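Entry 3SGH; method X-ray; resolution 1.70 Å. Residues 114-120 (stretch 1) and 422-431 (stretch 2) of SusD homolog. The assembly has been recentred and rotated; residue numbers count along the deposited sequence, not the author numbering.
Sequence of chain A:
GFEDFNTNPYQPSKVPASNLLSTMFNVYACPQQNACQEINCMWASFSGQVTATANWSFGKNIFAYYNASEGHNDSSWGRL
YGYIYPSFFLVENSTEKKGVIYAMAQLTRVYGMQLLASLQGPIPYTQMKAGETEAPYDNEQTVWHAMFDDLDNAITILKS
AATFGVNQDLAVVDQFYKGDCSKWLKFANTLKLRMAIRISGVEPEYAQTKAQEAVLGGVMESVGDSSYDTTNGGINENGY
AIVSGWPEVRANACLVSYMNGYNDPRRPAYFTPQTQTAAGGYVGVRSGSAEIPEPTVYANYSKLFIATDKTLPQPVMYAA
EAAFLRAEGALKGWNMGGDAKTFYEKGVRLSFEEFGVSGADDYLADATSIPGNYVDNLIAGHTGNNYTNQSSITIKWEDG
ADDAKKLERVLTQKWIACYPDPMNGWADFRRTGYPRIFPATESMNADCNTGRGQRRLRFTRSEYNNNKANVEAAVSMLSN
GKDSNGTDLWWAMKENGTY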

# COMPACT_ATOMS: atom_id res chain seq x y z
N GLN A 114 -11.10 -0.29 -0.70
CA GLN A 114 -10.28 -1.51 -0.69
C GLN A 114 -9.12 -1.35 0.29
O GLN A 114 -8.75 -2.28 0.96
CB GLN A 114 -9.81 -1.92 -2.08
CG GLN A 114 -8.90 -0.99 -2.85
CD GLN A 114 -7.43 -1.02 -2.41
OE1 GLN A 114 -6.93 -2.06 -2.04
NE2 GLN A 114 -6.77 0.15 -2.44
N LEU A 115 -8.59 -0.12 0.38
CA LEU A 115 -7.61 0.20 1.39
C LEU A 115 -8.19 0.05 2.79
O LEU A 115 -7.59 -0.59 3.65
CB LEU A 115 -7.05 1.60 1.21
CG LEU A 115 -6.04 2.11 2.25
CD1 LEU A 115 -4.92 1.13 2.45
CD2 LEU A 115 -5.54 3.52 1.83
N LEU A 116 -9.39 0.58 3.03
CA LEU A 116 -9.95 0.55 4.38
C LEU A 116 -10.30 -0.90 4.74
O LEU A 116 -10.08 -1.34 5.88
CB LEU A 116 -11.14 1.51 4.49
CG LEU A 116 -11.71 1.68 5.91
CD1 LEU A 116 -10.60 2.13 6.91
CD2 LEU A 116 -12.95 2.66 5.93
N ALA A 117 -10.82 -1.67 3.79
CA ALA A 117 -11.12 -3.10 4.02
C ALA A 117 -9.84 -3.89 4.33
O ALA A 117 -9.87 -4.78 5.20
CB ALA A 117 -11.83 -3.76 2.81
N SER A 118 -8.75 -3.54 3.66
CA SER A 118 -7.42 -4.15 3.90
C SER A 118 -6.80 -3.74 5.25
O SER A 118 -5.86 -4.38 5.71
CB SER A 118 -6.49 -3.82 2.75
OG SER A 118 -6.99 -4.40 1.54
N LEU A 119 -7.33 -2.68 5.86
CA LEU A 119 -6.96 -2.26 7.19
C LEU A 119 -7.81 -2.94 8.28
O LEU A 119 -7.25 -3.54 9.20
CB LEU A 119 -7.09 -0.73 7.30
CG LEU A 119 -6.02 0.08 6.56
CD1 LEU A 119 -6.38 1.58 6.44
CD2 LEU A 119 -4.62 -0.05 7.28
N GLN A 120 -9.14 -2.77 8.25
CA GLN A 120 -9.98 -3.15 9.37
C GLN A 120 -10.89 -4.35 9.13
O GLN A 120 -11.38 -4.93 10.07
CB GLN A 120 -10.85 -1.97 9.84
CG GLN A 120 -11.92 -1.54 8.91
CD GLN A 120 -12.83 -0.53 9.58
OE1 GLN A 120 -12.38 0.51 10.01
NE2 GLN A 120 -14.11 -0.88 9.73
N PRO A 422 2.31 2.50 1.21
CA PRO A 422 2.06 2.25 2.63
C PRO A 422 1.55 0.87 2.97
O PRO A 422 1.74 0.42 4.09
CB PRO A 422 1.00 3.27 3.00
CG PRO A 422 0.29 3.58 1.75
CD PRO A 422 1.38 3.48 0.64
N MSE A 423 0.91 0.22 2.00
CA MSE A 423 0.16 -1.00 2.23
C MSE A 423 0.76 -2.26 1.60
O MSE A 423 0.57 -3.33 2.13
CB MSE A 423 -1.29 -0.84 1.79
CG MSE A 423 -2.18 -2.07 1.95
SE MSE A 423 -2.13 -2.72 3.75
CE MSE A 423 -3.64 -1.67 4.46
N ASN A 424 1.45 -2.14 0.47
CA ASN A 424 1.87 -3.35 -0.28
C ASN A 424 2.62 -4.36 0.58
O ASN A 424 2.29 -5.58 0.59
CB ASN A 424 2.74 -3.00 -1.48
CG ASN A 424 3.15 -4.22 -2.23
OD1 ASN A 424 2.29 -4.93 -2.77
ND2 ASN A 424 4.45 -4.52 -2.24
N GLY A 425 3.63 -3.87 1.28
CA GLY A 425 4.43 -4.76 2.12
C GLY A 425 3.62 -5.48 3.19
O GLY A 425 3.73 -6.69 3.35
N TRP A 426 2.82 -4.71 3.94
CA TRP A 426 2.07 -5.26 5.06
C TRP A 426 1.02 -6.24 4.55
O TRP A 426 0.78 -7.28 5.18
CB TRP A 426 1.43 -4.14 5.84
CG TRP A 426 0.80 -4.61 7.10
CD1 TRP A 426 1.16 -5.69 7.85
CD2 TRP A 426 -0.24 -3.95 7.80
NE1 TRP A 426 0.38 -5.76 8.94
CE2 TRP A 426 -0.51 -4.71 8.94
CE3 TRP A 426 -1.00 -2.81 7.55
CZ2 TRP A 426 -1.51 -4.38 9.85
CZ3 TRP A 426 -1.98 -2.45 8.47
CH2 TRP A 426 -2.21 -3.24 9.62
N ALA A 427 0.39 -5.90 3.44
CA ALA A 427 -0.63 -6.76 2.86
C ALA A 427 -0.04 -8.08 2.36
O ALA A 427 -0.53 -9.17 2.72
CB ALA A 427 -1.38 -6.06 1.74
N ASP A 428 1.04 -8.01 1.58
CA ASP A 428 1.71 -9.24 1.07
C ASP A 428 2.28 -10.06 2.22
O ASP A 428 2.20 -11.31 2.22
CB ASP A 428 2.79 -8.93 -0.00
CG ASP A 428 2.19 -8.57 -1.39
OD1 ASP A 428 0.94 -8.63 -1.56
OD2 ASP A 428 2.99 -8.26 -2.31
N PHE A 429 2.82 -9.42 3.24
CA PHE A 429 3.33 -10.17 4.38
C PHE A 429 2.16 -10.92 5.11
O PHE A 429 2.29 -12.09 5.46
CB PHE A 429 4.12 -9.30 5.34
CG PHE A 429 4.52 -10.04 6.61
CD1 PHE A 429 5.56 -10.95 6.59
CD2 PHE A 429 3.79 -9.87 7.78
CE1 PHE A 429 5.88 -11.67 7.72
CE2 PHE A 429 4.10 -10.58 8.93
CZ PHE A 429 5.16 -11.49 8.90
N ARG A 430 1.06 -10.23 5.35
CA ARG A 430 -0.07 -10.84 6.05
C ARG A 430 -0.65 -11.97 5.21
O ARG A 430 -1.13 -12.97 5.75
CB ARG A 430 -1.15 -9.80 6.37
CG ARG A 430 -0.78 -8.92 7.54
CD ARG A 430 -1.91 -7.91 7.88
NE ARG A 430 -2.00 -6.88 6.87
CZ ARG A 430 -3.08 -6.12 6.64
NH1 ARG A 430 -4.13 -6.23 7.43
NH2 ARG A 430 -3.08 -5.25 5.63
N ARG A 431 -0.52 -11.85 3.88
CA ARG A 431 -1.10 -12.86 2.98
C ARG A 431 -0.20 -14.08 2.80
O ARG A 431 -0.71 -15.19 2.65
CB ARG A 431 -1.44 -12.21 1.61
CG ARG A 431 -2.13 -13.13 0.59
CD ARG A 431 -2.59 -12.38 -0.62
NE ARG A 431 -1.51 -11.64 -1.28
CZ ARG A 431 -0.65 -12.16 -2.17
NH1 ARG A 431 -0.74 -13.42 -2.54
NH2 ARG A 431 0.32 -11.39 -2.68

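Two helical segments more than 300 residues apart in sequence meet in the interior of this SusD homolog. Helix 114-120 and helix 424-431 cross at 50°, their axes no closer than 11.3 Å, so the gap is bridged by a few long side chains and only 248 Å² is buried, both sides summed. The backbones come near each other at Leu115 and Met423 (CA to CA 7.9 Å) and at Ser118 and Ala427 (CA to CA 7.3 Å).

Apolar contacts centre on Met423, a selenomethionine just before the second helix, which has the largest area covered by the other stretch. Its CA-to-CB bond points toward the first helix, and the t, p, p rotamer carries the terminal methyl in among three residues of that helix. Met423 CE lies 3.4 Å from Leu119 CD2, 3.7 Å from Leu115 CD1 and 4.0 Å from Ser118 CB; it also sits 3.7 Å from the carbonyl Ser118 O. A long, unbranched, flexible chain suits this place, because it can span the space between the backbones and end in a slim methyl. The two leucines, one helical turn apart, reach it from less direct starting points: CA-to-CB runs sideways in Leu115 and away in Leu119, yet in both the end of the side chain comes nearer. Leu119 CD2 serves a second neighbour as well, lying 3.8 Å from Trp426 CZ3 at the edge of the indole, near the ring plane. Trp426 thus extends the apolar patch with its six-membered ring, while its NE1 is hydrogen-bonded elsewhere in the structure.

Polar contacts across the stretches come from one side chain. Arg430 donates two hydrogen bonds to the same carbonyl, NH2 to Ser118 O at 2.9 Å (N-H...O angle 149°) and NH1 to Ser118 O at 3.1 Å (141°). The oxygen lies at the guanidinium edge, near its plane, where both terminal nitrogens can direct a hydrogen to it. No backbone hydrogen bond within the stretch uses Ser118 O. Arginine suits the position: it is long enough to cross from one helix to the other, and its third nitrogen, NE, bonds back to its own helix.

Further bonds lie within each stretch. Arg430 NE donates to Trp426 O at 3.3 Å, bracing the side chain against its own helix; Trp426 O also accepts the backbone bond from Arg430 N at 3.0 Å. Ser118, with CA-to-CB toward the second stretch, packs its CB 4.0 Å from Met423 CE. Its hydroxyl, in the m rotamer, turns back to its own helix, where OG donates to Gln114 O at 2.8 Å, so this buried polar group is satisfied. Farther from the contact, Arg431 NH2 and Asp428 OD1 form a 3.0 Å salt bridge within the second helix.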